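PDB 1YAC: YCAC GENE product from Escherichia coli, which is probably a hydrolase of still unknown specificity, has an isochorismatase-type domain and assembles as an octamer. Local coordinates for residues Ile82-Asn87 / Trp91-Phe96; Pro53-Thr58 / Val97-Ala102; Ser125-Gly130 / Ser156-Gln161. All blocks are in the same frame, centred on the assembly; numbering follows the deposited sequence.

Contact 1: Ile82-Asn87 / Trp91-Phe96; sequences IARPGN and WDNEDF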
loop_
_atom_site.group_PDB
_atom_site.type_symbol
_atom_site.label_atom_id
_atom_site.label_comp_id
_atom_site.label_asym_id
_atom_site.label_seq_id
_atom_site.Cartn_x
_atom_site.Cartn_y
_atom_site.Cartn_z
ATOM N N ILE A 82 -9.557 -13.309 -35.402
ATOM C CA ILE A 82 -10.901 -12.782 -35.556
ATOM C C ILE A 82 -10.983 -11.326 -35.100
ATOM O O ILE A 82 -10.895 -11.023 -33.907
ATOM C CB ILE A 82 -11.937 -13.646 -34.764
ATOM C CG1 ILE A 82 -11.905 -15.109 -35.240
ATOM C CG2 ILE A 82 -13.341 -13.103 -34.944
ATOM C CD1 ILE A 82 -10.807 -15.946 -34.631
ATOM N N ALA A 83 -11.036 -10.419 -36.069
ATOM C CA ALA A 83 -11.160 -8.991 -35.783
ATOM C C ALA A 83 -12.659 -8.762 -35.684
ATOM O O ALA A 83 -13.362 -8.792 -36.698
ATOM C CB ALA A 83 -10.561 -8.157 -36.921
ATOM N N ARG A 84 -13.162 -8.661 -34.459
ATOM C CA ARG A 84 -14.586 -8.455 -34.228
ATOM C C ARG A 84 -14.954 -6.996 -34.479
ATOM O O ARG A 84 -14.437 -6.084 -33.829
ATOM C CB ARG A 84 -14.959 -8.854 -32.796
ATOM C CG ARG A 84 -14.285 -10.133 -32.322
ATOM C CD ARG A 84 -14.910 -10.670 -31.039
ATOM N NE ARG A 84 -14.936 -9.705 -29.934
ATOM C CZ ARG A 84 -13.877 -9.341 -29.221
ATOM N NH1 ARG A 84 -12.680 -9.852 -29.484
ATOM N NH2 ARG A 84 -14.013 -8.462 -28.238
ATOM N N PRO A 85 -15.875 -6.755 -35.417
ATOM C CA PRO A 85 -16.275 -5.378 -35.711
ATOM C C PRO A 85 -17.242 -4.783 -34.698
ATOM O O PRO A 85 -17.368 -3.559 -34.618
ATOM C CB PRO A 85 -16.921 -5.483 -37.097
ATOM C CG PRO A 85 -17.025 -6.966 -37.405
ATOM C CD PRO A 85 -16.693 -7.722 -36.164
ATOM N N GLY A 86 -17.904 -5.627 -33.903
ATOM C CA GLY A 86 -18.862 -5.094 -32.944
ATOM C C GLY A 86 -19.122 -5.854 -31.658
ATOM O O GLY A 86 -19.303 -5.227 -30.612
ATOM N N ASN A 87 -19.151 -7.182 -31.720
ATOM C CA ASN A 87 -19.403 -7.992 -30.532
ATOM C C ASN A 87 -18.376 -7.805 -29.428
ATOM O O ASN A 87 -17.190 -8.069 -29.623
ATOM C CB ASN A 87 -19.499 -9.468 -30.896
ATOM C CG ASN A 87 -20.862 -9.836 -31.455
ATOM O OD1 ASN A 87 -20.963 -10.493 -32.496
ATOM N ND2 ASN A 87 -21.927 -9.394 -30.773
ATOM N N TRP A 91 -17.476 -14.515 -27.521
ATOM C CA TRP A 91 -18.336 -15.681 -27.698
ATOM C C TRP A 91 -19.575 -15.373 -28.539
ATOM O O TRP A 91 -20.195 -16.284 -29.057
ATOM C CB TRP A 91 -18.749 -16.285 -26.357
ATOM C CG TRP A 91 -18.924 -17.768 -26.459
ATOM C CD1 TRP A 91 -20.099 -18.453 -26.660
ATOM C CD2 TRP A 91 -17.891 -18.761 -26.392
ATOM N NE1 TRP A 91 -19.853 -19.805 -26.721
ATOM C CE2 TRP A 91 -18.508 -20.021 -26.561
ATOM C CE3 TRP A 91 -16.498 -18.704 -26.204
ATOM C CZ2 TRP A 91 -17.779 -21.219 -26.547
ATOM C CZ3 TRP A 91 -15.779 -19.891 -26.189
ATOM C CH2 TRP A 91 -16.420 -21.133 -26.360
ATOM N N ASP A 92 -19.953 -14.100 -28.634
ATOM C CA ASP A 92 -21.097 -13.692 -29.449
ATOM C C ASP A 92 -20.734 -13.625 -30.933
ATOM O O ASP A 92 -21.610 -13.437 -31.781
ATOM C CB ASP A 92 -21.632 -12.337 -28.992
ATOM C CG ASP A 92 -22.506 -12.436 -27.753
ATOM O OD1 ASP A 92 -23.093 -13.514 -27.512
ATOM O OD2 ASP A 92 -22.610 -11.434 -27.018
ATOM N N ASN A 93 -19.446 -13.749 -31.244
ATOM C CA ASN A 93 -18.969 -13.726 -32.631
ATOM C C ASN A 93 -18.939 -15.178 -33.119
ATOM O O ASN A 93 -18.234 -16.022 -32.557
ATOM C CB ASN A 93 -17.565 -13.097 -32.696
ATOM C CG ASN A 93 -16.988 -13.067 -34.110
ATOM O OD1 ASN A 93 -16.644 -14.111 -34.674
ATOM N ND2 ASN A 93 -16.841 -11.870 -34.672
ATOM N N GLU A 94 -19.716 -15.481 -34.150
ATOM C CA GLU A 94 -19.790 -16.848 -34.676
ATOM C C GLU A 94 -18.457 -17.435 -35.160
ATOM O O GLU A 94 -18.176 -18.624 -34.940
ATOM C CB GLU A 94 -20.845 -16.920 -35.776
ATOM C CG GLU A 94 -22.237 -16.577 -35.272
ATOM C CD GLU A 94 -23.310 -16.721 -36.340
ATOM O OE1 GLU A 94 -23.138 -16.150 -37.443
ATOM O OE2 GLU A 94 -24.327 -17.398 -36.067
ATOM N N ASP A 95 -17.640 -16.612 -35.819
ATOM C CA ASP A 95 -16.335 -17.055 -36.300
ATOM C C ASP A 95 -15.442 -17.425 -35.129
ATOM O O ASP A 95 -14.683 -18.392 -35.205
ATOM C CB ASP A 95 -15.643 -15.959 -37.113
ATOM C CG ASP A 95 -16.160 -15.868 -38.529
ATOM O OD1 ASP A 95 -16.877 -16.789 -38.968
ATOM O OD2 ASP A 95 -15.832 -14.884 -39.216
ATOM N N PHE A 96 -15.530 -16.650 -34.050
ATOM C CA PHE A 96 -14.715 -16.914 -32.871
ATOM C C PHE A 96 -15.054 -18.282 -32.270
ATOM O O PHE A 96 -14.166 -19.115 -32.088
ATOM C CB PHE A 96 -14.891 -15.801 -31.828
ATOM C CG PHE A 96 -14.047 -15.987 -30.600
ATOM C CD1 PHE A 96 -12.711 -15.603 -30.596
ATOM C CD2 PHE A 96 -14.586 -16.567 -29.444
ATOM C CE1 PHE A 96 -11.918 -15.786 -29.465
ATOM C CE2 PHE A 96 -13.800 -16.752 -28.308
ATOM C CZ PHE A 96 -12.465 -16.362 -28.323
HETATM O O HOH W 1 -19.088 -9.523 -34.676
#
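Ile-82 and Asn-93 meet where strand 81-84 passes the start of helix 94-102. The CG2 methyl of Ile-82 lies against the amide of Asn-93, 3.5 Å from OD1 and 3.7 Å from ND2. The other branch of Ile-82 runs alongside the first turn of the helix, with CG1 4.1 Å from Phe-96 CA. Asn-93 is the N-cap. With its CG anti to the backbone N (chi1 179°), the amide reaches forward to the first turn of the helix, and OD1 accepts from Phe-96 N at 2.8 Å. This bond fixes the amide rotation and turns ND2 to the other segment, where it lies 3.9 Å from Arg-84 CG. The guanidinium plane of Arg-84 stands at 89° to that amide.

Asn-87 closes the far end. Its ND2 packs 3.5 Å from Asp-92 CB. A water donates to Asn-87 OD1 at 3.0 Å and accepts a weak bond from Asn-93 ND2, so it joins the two amides. Arg-84 NE donates to Asn-87 O and so ties the loop back to the strand end. Replacing Asn-93 by an alanine removes the amide and would probably leave Phe-96 N without its cap, the water with one partner fewer and a gap beside Ile-82 CG2.

Arg-84 also forms a salt bridge with Asp-19, and Asp-92 forms one with Arg-7 of a second subunit. Strand 81-84, outermost in the sheet of this chain, pairs with strand 54-59. The contact closes the strand-to-helix loop at the start of the beta-alpha-beta crossover from strand 81-84 through helix 94-102.

Contact 2: Pro53-Thr58 / Val97-Ala102; sequences PTILTT and VKAVKA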
loop_
_atom_site.group_PDB
_atom_site.type_symbol
_atom_site.label_atom_id
_atom_site.label_comp_id
_atom_site.label_asym_id
_atom_site.label_seq_id
_atom_site.Cartn_x
_atom_site.Cartn_y
_atom_site.Cartn_z
ATOM N N PRO A 53 -3.062 -25.058 -29.703
ATOM C CA PRO A 53 -3.823 -24.320 -30.719
ATOM C C PRO A 53 -4.167 -22.989 -30.072
ATOM O O PRO A 53 -4.698 -22.966 -28.951
ATOM C CB PRO A 53 -5.077 -25.184 -30.890
ATOM C CG PRO A 53 -4.524 -26.565 -30.735
ATOM C CD PRO A 53 -3.626 -26.405 -29.498
ATOM N N THR A 54 -3.864 -21.895 -30.761
ATOM C CA THR A 54 -4.087 -20.553 -30.220
ATOM C C THR A 54 -5.002 -19.713 -31.105
ATOM O O THR A 54 -4.943 -19.790 -32.335
ATOM C CB THR A 54 -2.715 -19.850 -30.015
ATOM O OG1 THR A 54 -1.927 -20.631 -29.110
ATOM C CG2 THR A 54 -2.879 -18.431 -29.453
ATOM N N ILE A 55 -5.885 -18.957 -30.464
ATOM C CA ILE A 55 -6.838 -18.098 -31.151
ATOM C C ILE A 55 -6.659 -16.639 -30.723
ATOM O O ILE A 55 -6.652 -16.328 -29.531
ATOM C CB ILE A 55 -8.268 -18.561 -30.850
ATOM C CG1 ILE A 55 -8.468 -19.963 -31.437
ATOM C CG2 ILE A 55 -9.297 -17.616 -31.455
ATOM C CD1 ILE A 55 -9.669 -20.641 -30.904
ATOM N N LEU A 56 -6.447 -15.769 -31.700
ATOM C CA LEU A 56 -6.279 -14.340 -31.457
ATOM C C LEU A 56 -7.558 -13.618 -31.872
ATOM O O LEU A 56 -8.197 -13.983 -32.863
ATOM C CB LEU A 56 -5.126 -13.788 -32.296
ATOM C CG LEU A 56 -3.767 -14.476 -32.215
ATOM C CD1 LEU A 56 -2.839 -13.803 -33.223
ATOM C CD2 LEU A 56 -3.193 -14.408 -30.806
ATOM N N THR A 57 -7.949 -12.603 -31.111
ATOM C CA THR A 57 -9.141 -11.843 -31.460
ATOM C C THR A 57 -8.965 -10.417 -30.977
ATOM O O THR A 57 -8.223 -10.170 -30.028
ATOM C CB THR A 57 -10.446 -12.488 -30.897
ATOM O OG1 THR A 57 -11.595 -11.766 -31.380
ATOM C CG2 THR A 57 -10.448 -12.497 -29.368
ATOM N N THR A 58 -9.568 -9.475 -31.691
ATOM C CA THR A 58 -9.468 -8.063 -31.339
ATOM C C THR A 58 -10.832 -7.419 -31.464
ATOM O O THR A 58 -11.718 -7.928 -32.157
ATOM C CB THR A 58 -8.490 -7.309 -32.253
ATOM O OG1 THR A 58 -8.959 -7.387 -33.603
ATOM C CG2 THR A 58 -7.079 -7.898 -32.156
ATOM N N VAL A 97 -16.336 -18.519 -31.996
ATOM C CA VAL A 97 -16.766 -19.791 -31.412
ATOM C C VAL A 97 -16.383 -20.963 -32.325
ATOM O O VAL A 97 -15.882 -21.991 -31.855
ATOM C CB VAL A 97 -18.295 -19.819 -31.109
ATOM C CG1 VAL A 97 -18.667 -21.140 -30.451
ATOM C CG2 VAL A 97 -18.678 -18.678 -30.172
ATOM N N LYS A 98 -16.571 -20.789 -33.630
ATOM C CA LYS A 98 -16.219 -21.830 -34.595
ATOM C C LYS A 98 -14.733 -22.181 -34.477
ATOM O O LYS A 98 -14.363 -23.360 -34.400
ATOM C CB LYS A 98 -16.522 -21.361 -36.018
ATOM C CG LYS A 98 -17.744 -21.992 -36.637
ATOM C CD LYS A 98 -17.925 -21.527 -38.076
ATOM C CE LYS A 98 -16.717 -21.892 -38.930
ATOM N NZ LYS A 98 -16.896 -21.464 -40.352
ATOM N N ALA A 99 -13.888 -21.154 -34.414
ATOM C CA ALA A 99 -12.447 -21.375 -34.299
ATOM C C ALA A 99 -12.126 -22.113 -32.996
ATOM O O ALA A 99 -11.347 -23.071 -32.996
ATOM C CB ALA A 99 -11.690 -20.050 -34.372
ATOM N N VAL A 100 -12.760 -21.696 -31.899
ATOM C CA VAL A 100 -12.537 -22.339 -30.607
ATOM C C VAL A 100 -12.923 -23.815 -30.668
ATOM O O VAL A 100 -12.128 -24.687 -30.315
ATOM C CB VAL A 100 -13.336 -21.659 -29.475
ATOM C CG1 VAL A 100 -13.201 -22.469 -28.179
ATOM C CG2 VAL A 100 -12.835 -20.234 -29.264
ATOM N N LYS A 101 -14.127 -24.093 -31.153
ATOM C CA LYS A 101 -14.589 -25.474 -31.246
ATOM C C LYS A 101 -13.773 -26.301 -32.232
ATOM O O LYS A 101 -13.591 -27.502 -32.029
ATOM C CB LYS A 101 -16.084 -25.520 -31.571
ATOM C CG LYS A 101 -16.954 -24.965 -30.428
ATOM C CD LYS A 101 -18.436 -25.090 -30.709
ATOM C CE LYS A 101 -19.234 -24.607 -29.516
ATOM N NZ LYS A 101 -20.690 -24.819 -29.695
ATOM N N ALA A 102 -13.234 -25.656 -33.266
ATOM C CA ALA A 102 -12.433 -26.353 -34.273
ATOM C C ALA A 102 -11.112 -26.864 -33.707
ATOM O O ALA A 102 -10.471 -27.725 -34.309
ATOM C CB ALA A 102 -12.169 -25.455 -35.472
#
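Ile-55 on strand 54-59 and Val-100 on helix 94-102 bring their CA atoms to 7.1 Å, the nearest CA pair of the two segments. The setting is a three-layer alpha-beta-alpha sandwich with a parallel sheet. Helix 94-102 belongs to the crossover that leads from strand 81-84 to strand 107-112, and on the way it packs over strand 54-59.

One side chain of the strand carries the contact. Ile-55 points toward the helix, and its terminal methyl does all the close touching. CD1 is nearly anti to CA (chi2 165°), which carries the methyl out to the helix. It ends against the peptide link between Ala-99 and Val-100, where CD1 is 3.5 Å from Ala-99 C.

Two helix side chains flank this spot. Val-100 sets CG2 beside its own backbone N, on the side of the methyl, and Ile-55 CD1 lies 3.6 Å from this branch. The Ala-99 methyl is less close, with CB 4.1 Å from Ile-55 CD1. The small Ala-99 side chain probably helps the isoleucine methyl reach the helix backbone. The helix is regular here, with Lys-101 N bonded to Val-97 O.

The contact is buried, and its side chains are all apolar. Leu-16 of the adjacent strand 13-18 touches both Ile-55 and Val-100, and Phe-96 and Ile-82 add to the packing round Ile-55. The fit is tight: Ile-55 CD1 stands 3.3 Å from Val-100 CA, shorter than usual for two carbons in van der Waals contact.

Contact 3: Ser125-Gly130 / Ser156-Gln161; sequences SAIEEG and SQAGAQ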
loop_
_atom_site.group_PDB
_atom_site.type_symbol
_atom_site.label_atom_id
_atom_site.label_comp_id
_atom_site.label_asym_id
_atom_site.label_seq_id
_atom_site.Cartn_x
_atom_site.Cartn_y
_atom_site.Cartn_z
ATOM N N SER A 125 -19.419 -17.639 -20.878
ATOM C CA SER A 125 -20.128 -18.247 -22.008
ATOM C C SER A 125 -19.591 -19.655 -22.256
ATOM O O SER A 125 -20.362 -20.597 -22.439
ATOM C CB SER A 125 -19.941 -17.398 -23.271
ATOM O OG SER A 125 -20.607 -16.136 -23.174
ATOM N N ALA A 126 -18.269 -19.792 -22.220
ATOM C CA ALA A 126 -17.602 -21.074 -22.443
ATOM C C ALA A 126 -17.951 -22.103 -21.357
ATOM O O ALA A 126 -18.146 -23.287 -21.650
ATOM C CB ALA A 126 -16.090 -20.871 -22.545
ATOM N N ILE A 127 -18.042 -21.645 -20.109
ATOM C CA ILE A 127 -18.401 -22.527 -19.001
ATOM C C ILE A 127 -19.819 -23.043 -19.248
ATOM O O ILE A 127 -20.076 -24.247 -19.109
ATOM C CB ILE A 127 -18.308 -21.791 -17.622
ATOM C CG1 ILE A 127 -16.836 -21.629 -17.220
ATOM C CG2 ILE A 127 -19.089 -22.551 -16.526
ATOM C CD1 ILE A 127 -16.616 -20.709 -16.029
ATOM N N GLU A 128 -20.723 -22.162 -19.674
ATOM C CA GLU A 128 -22.097 -22.594 -19.948
ATOM C C GLU A 128 -22.119 -23.645 -21.062
ATOM O O GLU A 128 -22.935 -24.561 -21.048
ATOM C CB GLU A 128 -22.989 -21.417 -20.345
ATOM C CG GLU A 128 -24.394 -21.853 -20.751
ATOM C CD GLU A 128 -25.323 -20.696 -21.066
ATOM O OE1 GLU A 128 -25.183 -19.611 -20.461
ATOM O OE2 GLU A 128 -26.224 -20.884 -21.909
ATOM N N GLU A 129 -21.213 -23.507 -22.022
ATOM C CA GLU A 129 -21.127 -24.452 -23.131
ATOM C C GLU A 129 -20.466 -25.779 -22.749
ATOM O O GLU A 129 -20.400 -26.690 -23.567
ATOM C CB GLU A 129 -20.407 -23.823 -24.328
ATOM C CG GLU A 129 -21.206 -22.732 -25.029
ATOM C CD GLU A 129 -21.381 -22.981 -26.521
ATOM O OE1 GLU A 129 -21.252 -24.138 -26.966
ATOM O OE2 GLU A 129 -21.663 -22.017 -27.260
ATOM N N GLY A 130 -19.969 -25.889 -21.520
ATOM C CA GLY A 130 -19.357 -27.130 -21.092
ATOM C C GLY A 130 -17.849 -27.217 -21.124
ATOM O O GLY A 130 -17.290 -28.279 -20.847
ATOM N N SER A 156 -14.896 -17.217 -10.721
ATOM C CA SER A 156 -14.720 -18.328 -9.790
ATOM C C SER A 156 -16.080 -18.933 -9.405
ATOM O O SER A 156 -16.237 -20.154 -9.367
ATOM C CB SER A 156 -13.987 -17.844 -8.534
ATOM O OG SER A 156 -13.692 -18.931 -7.677
ATOM N N GLN A 157 -17.049 -18.051 -9.157
ATOM C CA GLN A 157 -18.426 -18.385 -8.786
ATOM C C GLN A 157 -19.017 -19.312 -9.866
ATOM O O GLN A 157 -19.704 -20.292 -9.558
ATOM C CB GLN A 157 -19.216 -17.054 -8.666
ATOM C CG GLN A 157 -20.714 -17.102 -8.302
ATOM C CD GLN A 157 -21.351 -15.683 -8.122
ATOM O OE1 GLN A 157 -21.428 -14.886 -9.070
ATOM N NE2 GLN A 157 -21.835 -15.396 -6.907
ATOM N N ALA A 158 -18.671 -19.042 -11.123
ATOM C CA ALA A 158 -19.166 -19.827 -12.253
ATOM C C ALA A 158 -18.418 -21.135 -12.470
ATOM O O ALA A 158 -18.844 -21.962 -13.268
ATOM C CB ALA A 158 -19.119 -18.997 -13.518
ATOM N N GLY A 159 -17.273 -21.293 -11.816
ATOM C CA GLY A 159 -16.506 -22.512 -11.980
ATOM C C GLY A 159 -15.182 -22.357 -12.719
ATOM O O GLY A 159 -14.518 -23.343 -12.995
ATOM N N ALA A 160 -14.791 -21.133 -13.054
ATOM C CA ALA A 160 -13.507 -20.930 -13.735
ATOM C C ALA A 160 -12.373 -21.176 -12.747
ATOM O O ALA A 160 -12.507 -20.884 -11.556
ATOM C CB ALA A 160 -13.413 -19.516 -14.270
ATOM N N GLN A 161 -11.281 -21.771 -13.219
ATOM C CA GLN A 161 -10.121 -21.993 -12.367
ATOM C C GLN A 161 -9.191 -20.796 -12.591
ATOM O O GLN A 161 -8.862 -20.460 -13.732
ATOM C CB GLN A 161 -9.422 -23.306 -12.731
ATOM C CG GLN A 161 -10.273 -24.542 -12.439
ATOM C CD GLN A 161 -9.481 -25.835 -12.477
ATOM O OE1 GLN A 161 -8.655 -26.091 -11.596
ATOM N NE2 GLN A 161 -9.731 -26.667 -13.486
#
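Two helices on one face of the alpha-beta-alpha sandwich meet at their C-terminal ends, with Ile-127 of helix 115-128 set against Ala-158, Gly-159 and Ala-160 at the close of helix 145-158. Both helices finish in a Schellman motif. Gly-130 closes the first and has positive phi (99°), with its N bonded to Ile-127 O at 2.9 Å. Gly-159 closes the second in the same way, with phi 111° and its N bonded to Ser-156 O. At these backbone angles a CB on either glycine would run into the carbonyl O of the preceding residue.

Ile-127 carries the contact with two methyls. CG2 meets a backbone carbonyl, 3.3 Å from Ala-158 O. The longer branch is extended (chi2 169°) and puts CD1 against two small side chains, 3.9 Å from Ala-158 CB and 3.8 Å from Ala-160 CB. CD1 also lies 3.5 Å from Ala-160 N, close to the backbone where the chain leaves the helix. Gly-159 adds little surface of its own. A CB there would point toward Ile-127 but still stand 4.3 Å from its CG2.

Val-133 of strand 132-136 also touches Ile-127, and Val-135 touches Ala-160. Other subunits come near as well. Ile-127 O is hydrogen-bonded to Thr-2 OG1 of a second subunit, and Ala-160 O accepts from Gln-157 of a third.

Each glycine turn leads on to a parallel strand, 132-136 after Gly-130 and 161-163 after Gly-159. This is the helix-to-strand half of a beta-alpha-beta crossover, used twice side by side.

In the fold
All three contacts lie within the isochorismatase domain and pack about a parallel sheet of six strands. Contacts 1 and 2 share helix 94-102 and sit on the neighbouring strands 81-84 and 54-59, with centres about 10 Å apart. Along the chain, contact 1 falls between the two segments of contact 2. Contact 3 follows later, about 19 Å from contact 1 and 17 Å from contact 2, toward the other end of the sheet but on the same face. Glu-129 joins all three: it accepts from Trp-91 NE1 and pairs with Lys-101 NZ. Contacts 1 and 3 lie by interfaces with a second subunit, contact 3 also touching a third; contact 2 stays inside its own chain.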